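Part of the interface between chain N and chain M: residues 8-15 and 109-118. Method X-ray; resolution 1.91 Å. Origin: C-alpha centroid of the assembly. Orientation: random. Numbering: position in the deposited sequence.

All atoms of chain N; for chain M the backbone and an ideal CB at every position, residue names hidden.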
# COMPACT_ATOMS: atom_id res chain seq x y z
N VAL N 8 -1.16 36.21 -48.08
CA VAL N 8 -0.79 35.18 -49.03
C VAL N 8 -2.08 34.48 -49.42
O VAL N 8 -3.09 34.60 -48.73
CB VAL N 8 0.17 34.13 -48.42
CG1 VAL N 8 1.51 34.79 -48.09
CG2 VAL N 8 -0.47 33.50 -47.17
N GLN N 9 -2.05 33.76 -50.52
CA GLN N 9 -3.24 33.07 -50.97
C GLN N 9 -2.92 31.60 -51.11
O GLN N 9 -1.85 31.23 -51.59
CB GLN N 9 -3.67 33.62 -52.33
CG GLN N 9 -3.97 35.12 -52.34
CD GLN N 9 -5.08 35.51 -51.37
OE1 GLN N 9 -6.15 34.89 -51.34
NE2 GLN N 9 -4.83 36.55 -50.58
N ILE N 10 -3.84 30.75 -50.67
CA ILE N 10 -3.65 29.32 -50.82
C ILE N 10 -4.87 28.83 -51.61
O ILE N 10 -5.82 29.60 -51.81
CB ILE N 10 -3.56 28.58 -49.45
CG1 ILE N 10 -4.87 28.75 -48.69
CG2 ILE N 10 -2.37 29.12 -48.62
CD1 ILE N 10 -5.03 27.72 -47.55
N PRO N 11 -4.88 27.57 -52.05
CA PRO N 11 -6.01 27.01 -52.80
C PRO N 11 -7.32 27.21 -52.04
O PRO N 11 -7.35 27.11 -50.82
CB PRO N 11 -5.64 25.53 -52.92
CG PRO N 11 -4.13 25.56 -52.94
CD PRO N 11 -3.81 26.57 -51.86
N LYS N 12 -8.40 27.49 -52.77
CA LYS N 12 -9.71 27.73 -52.16
C LYS N 12 -10.82 26.81 -52.64
O LYS N 12 -11.96 26.97 -52.22
CB LYS N 12 -10.14 29.17 -52.41
CG LYS N 12 -9.24 30.20 -51.74
CD LYS N 12 -9.73 31.61 -52.00
CE LYS N 12 -8.76 32.62 -51.40
NZ LYS N 12 -9.24 34.03 -51.54
N ASP N 13 -10.51 25.84 -53.50
CA ASP N 13 -11.56 24.95 -53.99
C ASP N 13 -12.27 24.19 -52.87
O ASP N 13 -13.43 23.81 -53.02
CB ASP N 13 -11.01 23.93 -54.99
CG ASP N 13 -10.72 24.54 -56.36
OD1 ASP N 13 -11.21 25.66 -56.64
OD2 ASP N 13 -10.01 23.89 -57.15
N TRP N 14 -11.58 23.96 -51.76
CA TRP N 14 -12.16 23.24 -50.62
C TRP N 14 -13.26 24.02 -49.89
O TRP N 14 -14.01 23.44 -49.09
CB TRP N 14 -11.06 22.88 -49.61
CG TRP N 14 -10.36 24.09 -49.01
CD1 TRP N 14 -9.42 24.88 -49.61
CD2 TRP N 14 -10.58 24.65 -47.71
NE1 TRP N 14 -9.04 25.90 -48.76
CE2 TRP N 14 -9.74 25.78 -47.58
CE3 TRP N 14 -11.42 24.30 -46.63
CZ2 TRP N 14 -9.70 26.57 -46.42
CZ3 TRP N 14 -11.38 25.09 -45.47
CH2 TRP N 14 -10.53 26.21 -45.38
N ILE N 15 -13.34 25.33 -50.13
CA ILE N 15 -14.33 26.21 -49.47
C ILE N 15 -15.59 26.13 -50.30
O ILE N 15 -15.68 26.75 -51.35
CB ILE N 15 -13.79 27.66 -49.41
CG1 ILE N 15 -12.42 27.65 -48.71
CG2 ILE N 15 -14.78 28.58 -48.69
CD1 ILE N 15 -11.75 29.02 -48.61
N UNK M 109 1.75 20.82 -48.87
CA UNK M 109 0.50 21.03 -48.11
C UNK M 109 -0.63 21.46 -49.05
O UNK M 109 -1.78 21.03 -48.89
CB UNK M 109 0.70 22.08 -47.02
N UNK M 110 -0.32 22.32 -50.02
CA UNK M 110 -1.35 22.78 -50.96
C UNK M 110 -1.79 21.64 -51.86
O UNK M 110 -2.97 21.55 -52.23
CB UNK M 110 -0.84 23.95 -51.80
N UNK M 111 -0.86 20.77 -52.23
CA UNK M 111 -1.21 19.62 -53.07
C UNK M 111 -2.10 18.69 -52.22
O UNK M 111 -3.12 18.20 -52.70
CB UNK M 111 0.04 18.89 -53.58
N UNK M 112 -1.73 18.45 -50.96
CA UNK M 112 -2.55 17.59 -50.09
C UNK M 112 -3.96 18.19 -49.94
O UNK M 112 -4.96 17.46 -49.98
CB UNK M 112 -1.89 17.42 -48.72
N UNK M 113 -4.04 19.50 -49.75
CA UNK M 113 -5.35 20.15 -49.60
C UNK M 113 -6.20 19.92 -50.85
O UNK M 113 -7.39 19.63 -50.77
CB UNK M 113 -5.18 21.65 -49.34
N UNK M 114 -5.58 20.05 -52.02
CA UNK M 114 -6.28 19.84 -53.29
C UNK M 114 -6.71 18.37 -53.44
O UNK M 114 -7.80 18.08 -53.95
CB UNK M 114 -5.39 20.25 -54.46
N UNK M 115 -5.87 17.43 -53.02
CA UNK M 115 -6.22 16.01 -53.08
C UNK M 115 -7.42 15.75 -52.17
O UNK M 115 -8.35 15.04 -52.54
CB UNK M 115 -5.03 15.13 -52.67
N UNK M 116 -7.39 16.31 -50.96
CA UNK M 116 -8.50 16.11 -50.02
C UNK M 116 -9.78 16.73 -50.56
O UNK M 116 -10.86 16.15 -50.44
CB UNK M 116 -8.16 16.71 -48.65
N UNK M 117 -9.66 17.91 -51.15
CA UNK M 117 -10.79 18.61 -51.75
C UNK M 117 -11.42 17.72 -52.85
O UNK M 117 -12.65 17.63 -52.98
CB UNK M 117 -10.34 19.96 -52.32
N UNK M 118 -10.58 17.06 -53.65
CA UNK M 118 -11.08 16.16 -54.70
C UNK M 118 -11.79 14.95 -54.09
O UNK M 118 -12.81 14.49 -54.61
CB UNK M 118 -9.93 15.70 -55.60

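Chain M is helical throughout 109-118, with phi near -65° and psi near -40°, so proline, lacking the amide hydrogen, would suit it poorly. Positions 110, 113 and 117 point CA-to-CB toward chain N, a spacing that places them along one side of the helix.

At position 109 nothing of chain N lies within 5.5 Å of the ideal CB, so the contact sets no preference. The residue is Leu M109.

At position 110 the ideal CB lies 3.8 Å from Pro N11 CG. Chain N offers the proline ring and the backbone approaching it, so a side chain with a few methylenes would fit: leucine, methionine, glutamine, glutamate or lysine. The deposited residue is Glu M110. Its extended chain (chi1 m, chi2 t) carries OE2 to 3.5 Å from Pro N11 CD and 3.6 Å from Ile N10 CA. These are packing contacts; OE2 finds its hydrogen bond elsewhere in the structure.

Position 111 points away, and position 112 is out of reach; this contact constrains neither. They are His M111 and Ala M112.

At position 113 the ideal CB is 5.3 Å from both Pro N11 CB and Trp N14 CD1. The space between suits a medium-sized apolar side chain such as leucine, isoleucine or methionine, and a polar group would find little use there: Trp N14 NE1 already donates to Pro N11 O at 2.9 Å. The residue is Leu M113. Its CD1 sits over the indole face, 3.9 Å from the centroid of the five-membered ring of Trp N14, a CH-pi contact. Its CD2 lies 3.6 Å from Trp N14 CD1 and 4.1 Å from Ile N10 CD1.

Position 114 points sideways, with no chain N atom within 5.5 Å of its ideal CB, so size is little restricted; the Asp N13 carboxylate lies on this side, and a polar or basic side chain could make use of it, directly or through water. Ser M114 shares a water with Asp N13: its OG is 2.9 Å from that water, which donates to Asp N13 OD2 at 3.3 Å.

Position 115 is out of reach and 116 points sideways without contact, leaving many choices; they hold Met M115 and Glu M116.

At position 117 the ideal CB is 4.1 Å from Trp N14 CB and 4.7 Å from Asp N13 C. With the turn from Lys N12 to Ile N15 so close, alanine, serine or perhaps threonine would suit. The residue is Ser M117. Its OG comes within 3.5 Å of Trp N14 N, but the angle is too poor for a hydrogen bond. Instead a water lies 3.3 Å from Ser M117 OG and donates to Asp N13 O at 2.7 Å.

Position 118 points its CA-to-CB bond away from chain N, so this contact sets no preference; it is Asp M118.

Chain M (109-118) LEHALSMESD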
# COMPACT_ATOMS: atom_id res chain seq x y z
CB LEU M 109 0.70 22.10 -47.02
CG LEU M 109 1.57 21.67 -45.83
CD1 LEU M 109 1.93 22.89 -44.98
CD2 LEU M 109 0.83 20.62 -44.99
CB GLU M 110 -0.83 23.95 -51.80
CG GLU M 110 -0.63 25.23 -50.96
CD GLU M 110 -0.26 26.45 -51.81
OE1 GLU M 110 0.28 26.26 -52.92
OE2 GLU M 110 -0.49 27.59 -51.37
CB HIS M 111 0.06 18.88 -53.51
CG HIS M 111 -0.21 17.70 -54.40
ND1 HIS M 111 0.77 16.80 -54.76
CD2 HIS M 111 -1.35 17.26 -54.98
CE1 HIS M 111 0.25 15.86 -55.53
NE2 HIS M 111 -1.04 16.12 -55.68
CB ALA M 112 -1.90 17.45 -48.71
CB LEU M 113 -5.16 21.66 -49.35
CG LEU M 113 -6.42 22.54 -49.25
CD1 LEU M 113 -7.36 22.00 -48.16
CD2 LEU M 113 -5.99 23.99 -48.94
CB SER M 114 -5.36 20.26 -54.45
OG SER M 114 -5.93 19.89 -55.68
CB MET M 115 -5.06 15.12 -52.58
CG MET M 115 -3.78 15.13 -53.41
SD MET M 115 -2.41 14.30 -52.49
CE MET M 115 -3.25 12.72 -52.06
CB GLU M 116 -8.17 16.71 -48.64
CG GLU M 116 -7.05 15.97 -47.90
CD GLU M 116 -7.31 14.46 -47.76
OE1 GLU M 116 -8.49 14.06 -47.62
OE2 GLU M 116 -6.34 13.67 -47.79
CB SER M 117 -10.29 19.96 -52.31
OG SER M 117 -11.34 20.67 -52.92
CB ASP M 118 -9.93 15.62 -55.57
CG ASP M 118 -9.36 16.67 -56.50
OD1 ASP M 118 -10.05 17.68 -56.75
OD2 ASP M 118 -8.23 16.47 -56.99
O HOH W 1 -8.55 21.08 -56.28
O HOH W 2 -14.24 21.50 -54.13
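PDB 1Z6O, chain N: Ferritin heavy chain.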